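Local coordinates for regulatory protein SWI6 (Saccharomyces cerevisiae, PDB 1SW6) that works as a shared subunit of the SBF and MBF complexes, which drive cell-cycle-dependent transcription in yeast, the part here being its ankyrin-repeat domain, at residues 60-65 and 110-115; 137-140 and 146-149; 186-191 and 236-241. One frame throughout, in Å; residues are numbered along the deposited sequence.

Interaction 1: 60-65 and 110-115; sequences KMKLEA and QEVNDA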
loop_
_atom_site.group_PDB
_atom_site.type_symbol
_atom_site.label_atom_id
_atom_site.label_comp_id
_atom_site.label_asym_id
_atom_site.label_seq_id
_atom_site.Cartn_x
_atom_site.Cartn_y
_atom_site.Cartn_z
ATOM N N LYS A 60 -4.359 -7.914 -18.897
ATOM C CA LYS A 60 -4.296 -7.331 -17.566
ATOM C C LYS A 60 -5.372 -7.915 -16.658
ATOM O O LYS A 60 -5.091 -8.292 -15.515
ATOM C CB LYS A 60 -4.448 -5.812 -17.645
ATOM C CG LYS A 60 -4.328 -5.124 -16.300
ATOM C CD LYS A 60 -4.335 -3.612 -16.443
ATOM C CE LYS A 60 -4.102 -2.939 -15.094
ATOM N NZ LYS A 60 -4.255 -1.454 -15.151
ATOM N N MET A 61 -6.598 -7.997 -17.171
ATOM C CA MET A 61 -7.707 -8.551 -16.398
ATOM C C MET A 61 -7.378 -9.982 -15.989
ATOM O O MET A 61 -7.679 -10.396 -14.871
ATOM C CB MET A 61 -9.003 -8.524 -17.214
ATOM C CG MET A 61 -9.362 -7.142 -17.718
ATOM S SD MET A 61 -10.772 -7.142 -18.837
ATOM C CE MET A 61 -11.490 -5.544 -18.454
ATOM N N LYS A 62 -6.752 -10.729 -16.893
ATOM C CA LYS A 62 -6.377 -12.100 -16.600
ATOM C C LYS A 62 -5.274 -12.120 -15.543
ATOM O O LYS A 62 -5.348 -12.874 -14.572
ATOM C CB LYS A 62 -5.880 -12.808 -17.861
ATOM C CG LYS A 62 -5.524 -14.268 -17.615
ATOM C CD LYS A 62 -4.905 -14.918 -18.838
ATOM C CE LYS A 62 -4.678 -16.406 -18.597
ATOM N NZ LYS A 62 -3.959 -17.048 -19.742
ATOM N N LEU A 63 -4.245 -11.295 -15.735
ATOM C CA LEU A 63 -3.147 -11.238 -14.774
ATOM C C LEU A 63 -3.704 -10.851 -13.401
ATOM O O LEU A 63 -3.349 -11.450 -12.381
ATOM C CB LEU A 63 -2.096 -10.208 -15.208
ATOM C CG LEU A 63 -0.923 -10.023 -14.234
ATOM C CD1 LEU A 63 -0.233 -11.364 -14.038
ATOM C CD2 LEU A 63 0.063 -8.976 -14.770
ATOM N N GLU A 64 -4.577 -9.849 -13.389
ATOM C CA GLU A 64 -5.194 -9.397 -12.151
ATOM C C GLU A 64 -5.921 -10.552 -11.478
ATOM O O GLU A 64 -5.903 -10.672 -10.255
ATOM C CB GLU A 64 -6.180 -8.252 -12.421
ATOM C CG GLU A 64 -5.526 -6.889 -12.663
ATOM C CD GLU A 64 -6.546 -5.753 -12.787
ATOM O OE1 GLU A 64 -6.129 -4.574 -12.887
ATOM O OE2 GLU A 64 -7.765 -6.040 -12.786
ATOM N N ALA A 65 -6.553 -11.406 -12.278
ATOM C CA ALA A 65 -7.289 -12.548 -11.737
ATOM C C ALA A 65 -6.319 -13.537 -11.108
ATOM O O ALA A 65 -6.459 -13.902 -9.939
ATOM C CB ALA A 65 -8.104 -13.236 -12.844
ATOM N N GLN A 110 -2.672 -23.591 -14.679
ATOM C CA GLN A 110 -3.590 -24.203 -15.643
ATOM C C GLN A 110 -5.015 -23.764 -15.310
ATOM O O GLN A 110 -5.860 -23.634 -16.192
ATOM C CB GLN A 110 -3.491 -25.740 -15.602
ATOM C CG GLN A 110 -4.295 -26.484 -16.710
ATOM C CD GLN A 110 -3.491 -26.763 -17.975
ATOM O OE1 GLN A 110 -2.587 -27.634 -17.996
ATOM N NE2 GLN A 110 -3.812 -26.037 -19.051
ATOM N N GLU A 111 -5.265 -23.518 -14.029
ATOM C CA GLU A 111 -6.577 -23.094 -13.565
ATOM C C GLU A 111 -6.994 -21.742 -14.139
ATOM O O GLU A 111 -8.134 -21.571 -14.567
ATOM C CB GLU A 111 -6.580 -23.006 -12.042
ATOM C CG GLU A 111 -7.958 -22.865 -11.435
ATOM C CD GLU A 111 -8.056 -21.705 -10.457
ATOM O OE1 GLU A 111 -8.224 -20.525 -10.908
ATOM O OE2 GLU A 111 -7.981 -21.937 -9.208
ATOM N N VAL A 112 -6.074 -20.782 -14.137
ATOM C CA VAL A 112 -6.366 -19.446 -14.649
ATOM C C VAL A 112 -6.402 -19.403 -16.171
ATOM O O VAL A 112 -7.078 -18.556 -16.757
ATOM C CB VAL A 112 -5.331 -18.409 -14.158
ATOM C CG1 VAL A 112 -3.947 -18.768 -14.670
ATOM C CG2 VAL A 112 -5.730 -17.014 -14.630
ATOM N N ASN A 113 -5.666 -20.302 -16.813
ATOM C CA ASN A 113 -5.647 -20.352 -18.271
ATOM C C ASN A 113 -6.966 -20.910 -18.792
ATOM O O ASN A 113 -7.344 -20.669 -19.940
ATOM C CB ASN A 113 -4.484 -21.218 -18.761
ATOM C CG ASN A 113 -3.159 -20.485 -18.716
ATOM O OD1 ASN A 113 -2.101 -21.080 -18.911
ATOM N ND2 ASN A 113 -3.212 -19.184 -18.468
ATOM N N ASP A 114 -7.661 -21.655 -17.938
ATOM C CA ASP A 114 -8.939 -22.235 -18.309
ATOM C C ASP A 114 -10.016 -21.169 -18.191
ATOM O O ASP A 114 -10.838 -21.006 -19.092
ATOM C CB ASP A 114 -9.281 -23.420 -17.400
ATOM C CG ASP A 114 -8.234 -24.518 -17.456
ATOM O OD1 ASP A 114 -7.689 -24.770 -18.551
ATOM O OD2 ASP A 114 -7.961 -25.140 -16.407
ATOM N N ALA A 115 -10.006 -20.444 -17.074
ATOM C CA ALA A 115 -10.979 -19.379 -16.844
ATOM C C ALA A 115 -10.812 -18.312 -17.924
ATOM O O ALA A 115 -11.772 -17.648 -18.311
ATOM C CB ALA A 115 -10.778 -18.770 -15.459
#
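The side-chain amide of Asn113 is the flat group of this contact, and the end of Lys62 comes up to it about 40° out of the amide plane, which holds whichever way the amide is turned. The setting is a buried helix-helix contact in the ankyrin-repeat domain, where helix 57-71 packs beside helix 105-115 and one long side chain bridges most of the gap. The buried charge of Lys62 is not left without a partner, since NZ donates a hydrogen bond to the carbonyl oxygen of Thr119. Lys62 leaves its helix with CG anti to the backbone N (chi1 -178°) and stays extended to its end, which carries the charge across to the other helix. Along the way its methylenes cross Val112 at about a right angle, with Lys62 CG 4.1 Å from Val112 CG2 and Lys62 CE at a like distance from the same methyl. Phe116 and Leu121 also touch the lysine, so its chain runs through apolar surroundings. An alanine here would remove the methylenes and the ammonium alike, and would probably leave Thr119 O without this donor and open a gap beside Val112. Glu111 OE2 forms a salt bridge with Arg69 of helix 57-71, a second tie between the same two helices. Close to the backbone, Lys62 CE comes within 3.7 Å of Val112 O.

Interaction 2: 137-140 and 146-149; sequences WLTS and LVKH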
loop_
_atom_site.group_PDB
_atom_site.type_symbol
_atom_site.label_atom_id
_atom_site.label_comp_id
_atom_site.label_asym_id
_atom_site.label_seq_id
_atom_site.Cartn_x
_atom_site.Cartn_y
_atom_site.Cartn_z
ATOM N N TRP A 137 4.464 -6.520 -5.760
ATOM C CA TRP A 137 3.486 -6.855 -4.726
ATOM C C TRP A 137 3.956 -8.015 -3.866
ATOM O O TRP A 137 3.941 -7.936 -2.633
ATOM C CB TRP A 137 2.147 -7.237 -5.360
ATOM C CG TRP A 137 1.267 -6.088 -5.728
ATOM C CD1 TRP A 137 1.633 -4.783 -5.899
ATOM C CD2 TRP A 137 -0.133 -6.153 -6.016
ATOM N NE1 TRP A 137 0.545 -4.029 -6.277
ATOM C CE2 TRP A 137 -0.551 -4.846 -6.357
ATOM C CE3 TRP A 137 -1.078 -7.191 -6.020
ATOM C CZ2 TRP A 137 -1.873 -4.549 -6.700
ATOM C CZ3 TRP A 137 -2.397 -6.895 -6.362
ATOM C CH2 TRP A 137 -2.779 -5.583 -6.696
ATOM N N LEU A 138 4.370 -9.089 -4.529
ATOM C CA LEU A 138 4.824 -10.292 -3.840
ATOM C C LEU A 138 6.122 -10.125 -3.060
ATOM O O LEU A 138 6.319 -10.777 -2.031
ATOM C CB LEU A 138 4.939 -11.442 -4.844
ATOM C CG LEU A 138 3.546 -11.929 -5.253
ATOM C CD1 LEU A 138 3.620 -12.995 -6.324
ATOM C CD2 LEU A 138 2.864 -12.484 -4.026
ATOM N N THR A 139 7.000 -9.247 -3.537
ATOM C CA THR A 139 8.266 -9.000 -2.855
ATOM C C THR A 139 8.021 -8.112 -1.631
ATOM O O THR A 139 8.626 -8.299 -0.568
ATOM C CB THR A 139 9.281 -8.306 -3.798
ATOM O OG1 THR A 139 9.706 -9.232 -4.813
ATOM C CG2 THR A 139 10.504 -7.815 -3.015
ATOM N N SER A 140 7.116 -7.151 -1.781
ATOM C CA SER A 140 6.804 -6.228 -0.697
ATOM C C SER A 140 6.235 -6.985 0.501
ATOM O O SER A 140 6.337 -6.552 1.642
ATOM C CB SER A 140 5.781 -5.198 -1.179
ATOM O OG SER A 140 5.585 -4.181 -0.212
ATOM N N LEU A 146 6.507 -17.500 -3.855
ATOM C CA LEU A 146 5.858 -17.041 -5.068
ATOM C C LEU A 146 6.815 -16.218 -5.945
ATOM O O LEU A 146 6.749 -16.288 -7.177
ATOM C CB LEU A 146 4.596 -16.268 -4.714
ATOM C CG LEU A 146 3.326 -17.096 -4.926
ATOM C CD1 LEU A 146 3.548 -18.554 -4.518
ATOM C CD2 LEU A 146 2.192 -16.472 -4.132
ATOM N N VAL A 147 7.715 -15.454 -5.328
ATOM C CA VAL A 147 8.672 -14.670 -6.108
ATOM C C VAL A 147 9.542 -15.591 -6.968
ATOM O O VAL A 147 9.775 -15.320 -8.147
ATOM C CB VAL A 147 9.597 -13.819 -5.206
ATOM C CG1 VAL A 147 10.810 -13.327 -6.011
ATOM C CG2 VAL A 147 8.829 -12.609 -4.677
ATOM N N LYS A 148 10.013 -16.685 -6.378
ATOM C CA LYS A 148 10.850 -17.629 -7.101
ATOM C C LYS A 148 10.100 -18.264 -8.273
ATOM O O LYS A 148 10.643 -18.399 -9.372
ATOM C CB LYS A 148 11.359 -18.686 -6.129
ATOM C CG LYS A 148 12.366 -18.114 -5.157
ATOM C CD LYS A 148 12.382 -18.844 -3.822
ATOM C CE LYS A 148 12.769 -20.298 -3.951
ATOM N NZ LYS A 148 12.976 -20.895 -2.593
ATOM N N HIS A 149 8.848 -18.638 -8.041
ATOM C CA HIS A 149 8.024 -19.221 -9.089
ATOM C C HIS A 149 7.786 -18.221 -10.217
ATOM O O HIS A 149 7.844 -18.581 -11.388
ATOM C CB HIS A 149 6.682 -19.666 -8.510
ATOM C CG HIS A 149 6.723 -21.015 -7.867
ATOM N ND1 HIS A 149 6.205 -21.257 -6.612
ATOM C CD2 HIS A 149 7.190 -22.201 -8.318
ATOM C CE1 HIS A 149 6.349 -22.539 -6.320
ATOM N NE2 HIS A 149 6.944 -23.133 -7.338
#
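Apolar packing between two consecutive helices joins Leu138 and Thr139 to Leu146 and Val147, in the interior of the first ankyrin repeat. The leucines meet obliquely: one branch of Leu138, CD1, rests 3.8 Å from Leu146 CB, and the CD2 methyls of Leu138 and Leu146 meet at 4.0 Å. One methyl of Val147, CG2, sits against Leu138 and Thr139. Set anti to the carbonyl carbon, Val147 CG2 lies 4.1 Å from Leu138 CB and 3.5 Å from Thr139 OG1. Helices 134-140 and 144-152 form the antiparallel helix pair of the ankyrin repeat, and the CA atoms of Leu138 and Val147 come to 6.3 Å of each other. Thr139 has its hydroxyl beside its own backbone N (chi1 -70°) and hydrogen-bonded to Leu135 O one turn back; the oxygen is thus satisfied within its helix although it abuts a methyl. Around this core, Leu71 touches Leu138 and Leu70 touches Leu146, both from helix 57-71, whereas Leu186 of helix 183-190 packs on Thr139 and Val147. Trp137 of the same helix as Leu138 packs on Met214 of the second subunit.

Interaction 3: 186-191 and 236-241; sequences LLDYLY and QNRPIQ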
loop_
_atom_site.group_PDB
_atom_site.type_symbol
_atom_site.label_atom_id
_atom_site.label_comp_id
_atom_site.label_asym_id
_atom_site.label_seq_id
_atom_site.Cartn_x
_atom_site.Cartn_y
_atom_site.Cartn_z
ATOM N N LEU A 186 16.173 -13.979 -0.545
ATOM C CA LEU A 186 15.601 -13.184 -1.645
ATOM C C LEU A 186 16.676 -12.634 -2.603
ATOM O O LEU A 186 16.462 -12.522 -3.811
ATOM C CB LEU A 186 14.800 -12.013 -1.081
ATOM C CG LEU A 186 14.035 -11.154 -2.091
ATOM C CD1 LEU A 186 12.893 -11.958 -2.704
ATOM C CD2 LEU A 186 13.479 -9.922 -1.374
ATOM N N LEU A 187 17.832 -12.285 -2.062
ATOM C CA LEU A 187 18.896 -11.748 -2.890
ATOM C C LEU A 187 19.374 -12.759 -3.937
ATOM O O LEU A 187 19.817 -12.365 -5.010
ATOM C CB LEU A 187 20.061 -11.278 -2.006
ATOM C CG LEU A 187 19.715 -10.053 -1.142
ATOM C CD1 LEU A 187 20.875 -9.690 -0.225
ATOM C CD2 LEU A 187 19.370 -8.875 -2.056
ATOM N N ASP A 188 19.286 -14.055 -3.644
ATOM C CA ASP A 188 19.724 -15.049 -4.633
ATOM C C ASP A 188 18.907 -14.950 -5.913
ATOM O O ASP A 188 19.412 -15.248 -7.005
ATOM C CB ASP A 188 19.631 -16.481 -4.086
ATOM C CG ASP A 188 20.705 -16.787 -3.054
ATOM O OD1 ASP A 188 21.651 -15.968 -2.890
ATOM O OD2 ASP A 188 20.604 -17.854 -2.411
ATOM N N TYR A 189 17.652 -14.525 -5.782
ATOM C CA TYR A 189 16.769 -14.374 -6.939
ATOM C C TYR A 189 16.603 -12.936 -7.442
ATOM O O TYR A 189 16.225 -12.738 -8.600
ATOM C CB TYR A 189 15.380 -14.948 -6.639
ATOM C CG TYR A 189 15.361 -16.447 -6.520
ATOM C CD1 TYR A 189 15.859 -17.080 -5.382
ATOM C CD2 TYR A 189 14.884 -17.241 -7.566
ATOM C CE1 TYR A 189 15.888 -18.469 -5.283
ATOM C CE2 TYR A 189 14.906 -18.631 -7.482
ATOM C CZ TYR A 189 15.412 -19.239 -6.336
ATOM O OH TYR A 189 15.444 -20.614 -6.247
ATOM N N LEU A 190 16.889 -11.937 -6.605
ATOM C CA LEU A 190 16.711 -10.546 -7.048
ATOM C C LEU A 190 17.965 -9.676 -7.129
ATOM O O LEU A 190 17.852 -8.472 -7.326
ATOM C CB LEU A 190 15.664 -9.823 -6.174
ATOM C CG LEU A 190 14.244 -10.406 -6.031
ATOM C CD1 LEU A 190 13.320 -9.355 -5.408
ATOM C CD2 LEU A 190 13.688 -10.815 -7.395
ATOM N N TYR A 191 19.151 -10.277 -7.002
ATOM C CA TYR A 191 20.403 -9.519 -7.076
ATOM C C TYR A 191 20.534 -8.657 -8.336
ATOM O O TYR A 191 21.196 -7.617 -8.307
ATOM C CB TYR A 191 21.618 -10.461 -6.961
ATOM C CG TYR A 191 21.802 -11.395 -8.139
ATOM C CD1 TYR A 191 22.365 -10.945 -9.334
ATOM C CD2 TYR A 191 21.369 -12.711 -8.072
ATOM C CE1 TYR A 191 22.483 -11.791 -10.441
ATOM C CE2 TYR A 191 21.479 -13.563 -9.163
ATOM C CZ TYR A 191 22.035 -13.100 -10.346
ATOM O OH TYR A 191 22.132 -13.956 -11.428
ATOM N N GLN A 236 30.925 -15.198 -3.128
ATOM C CA GLN A 236 32.181 -15.503 -3.812
ATOM C C GLN A 236 32.510 -17.000 -3.748
ATOM O O GLN A 236 33.096 -17.554 -4.675
ATOM C CB GLN A 236 33.318 -14.695 -3.179
ATOM C CG GLN A 236 34.639 -14.780 -3.916
ATOM C CD GLN A 236 34.547 -14.238 -5.329
ATOM O OE1 GLN A 236 34.188 -13.074 -5.545
ATOM N NE2 GLN A 236 34.870 -15.083 -6.304
ATOM N N ASN A 237 32.134 -17.645 -2.644
ATOM C CA ASN A 237 32.373 -19.079 -2.465
ATOM C C ASN A 237 31.075 -19.868 -2.634
ATOM O O ASN A 237 30.771 -20.754 -1.829
ATOM C CB ASN A 237 32.932 -19.369 -1.066
ATOM C CG ASN A 237 34.209 -18.618 -0.780
ATOM O OD1 ASN A 237 35.117 -18.580 -1.613
ATOM N ND2 ASN A 237 34.296 -18.024 0.409
ATOM N N ARG A 238 30.305 -19.555 -3.670
ATOM C CA ARG A 238 29.053 -20.260 -3.882
ATOM C C ARG A 238 28.864 -20.725 -5.320
ATOM O O ARG A 238 28.973 -19.940 -6.262
ATOM C CB ARG A 238 27.879 -19.375 -3.453
ATOM C CG ARG A 238 27.868 -19.055 -1.963
ATOM C CD ARG A 238 26.615 -18.281 -1.581
ATOM N NE ARG A 238 25.412 -19.030 -1.922
ATOM C CZ ARG A 238 24.209 -18.486 -2.054
ATOM N NH1 ARG A 238 24.051 -17.177 -1.869
ATOM N NH2 ARG A 238 23.173 -19.246 -2.395
ATOM N N PRO A 239 28.574 -22.021 -5.504
ATOM C CA PRO A 239 28.372 -22.555 -6.853
ATOM C C PRO A 239 27.195 -21.856 -7.528
ATOM O O PRO A 239 26.308 -21.334 -6.858
ATOM C CB PRO A 239 28.113 -24.040 -6.598
ATOM C CG PRO A 239 27.462 -24.040 -5.234
ATOM C CD PRO A 239 28.305 -23.046 -4.479
ATOM N N ILE A 240 27.200 -21.835 -8.853
ATOM C CA ILE A 240 26.131 -21.195 -9.608
ATOM C C ILE A 240 25.558 -22.160 -10.644
ATOM O O ILE A 240 26.257 -22.565 -11.575
ATOM C CB ILE A 240 26.647 -19.951 -10.360
ATOM C CG1 ILE A 240 27.276 -18.961 -9.376
ATOM C CG2 ILE A 240 25.507 -19.300 -11.128
ATOM C CD1 ILE A 240 27.967 -17.792 -10.058
ATOM N N GLN A 241 24.294 -22.536 -10.485
ATOM C CA GLN A 241 23.673 -23.437 -11.446
ATOM C C GLN A 241 22.459 -22.772 -12.088
ATOM O O GLN A 241 21.682 -22.095 -11.413
ATOM C CB GLN A 241 23.268 -24.751 -10.769
ATOM C CG GLN A 241 22.233 -24.614 -9.671
ATOM C CD GLN A 241 21.810 -25.960 -9.100
ATOM O OE1 GLN A 241 22.631 -26.712 -8.570
ATOM N NE2 GLN A 241 20.522 -26.269 -9.207
#
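Asp188 and Arg238 face each other in a two-pronged salt bridge, the guanidinium meeting the carboxylate end-on with NH1 and NH2. Each terminal nitrogen serves its own oxygen: Arg238 NH1 donates to Asp188 OD1 at 2.9 Å, and Arg238 NH2 donates to Asp188 OD2 at 2.9 Å. The second bond is nearly straight, with an N-H...O angle of 169°, and the first is somewhat more bent. Both oxygens lie near the guanidinium plane, but the carboxylate is twisted 46° from it. In consequence OD1 is reached on its syn side, fairly close to the carboxylate plane, while OD2 is approached from well above that plane. The arginine gets there by bending at chi3 (58°), which turns its terminal nitrogens toward helix 183-190.

Neither partner is committed to the other alone. Asp188 OD1 also accepts from Trp231 NE1, on helix 218-234, so this oxygen is gripped by two donors. Arg238 NE donates to the carbonyl oxygen of Gly25, NH2 has a further hydrogen bond outside the two segments, and the Trp231 side chain also touches that of Arg238. The bridge lies at the surface and ties the second ankyrin repeat to the loop leading into strand 240-242 of the third; that strand runs parallel to strand 27-29. With a carboxylate and a guanidinium paired through two nitrogens, each charge would be largely offset by the other, and the doubled grip probably limits rotation of both groups, fixing the loop at Arg238 against helix 183-190.

The three contacts follow one another along the chain without overlap. Interactions 2 and 3 touch directly: Thr139 OG1 lies 3.7 Å from Leu190 CD1, Val147 CG1 is 4.1 Å from Leu190 CD2, and Lys148 CG reaches Tyr189 CZ at 3.5 Å. Helix 183-190 thus packs on the first repeat while Asp188 reaches out to 236-241. Interaction 1 stands apart, its centre about 17 Å from that of interaction 2 and about 31 Å from that of interaction 3. Interactions 1 and 2 do not touch, their nearest atoms being about 6 Å apart, but helix 57-71 relates them, because it carries Lys62 and also takes part in the surroundings of 137-140 and 146-149.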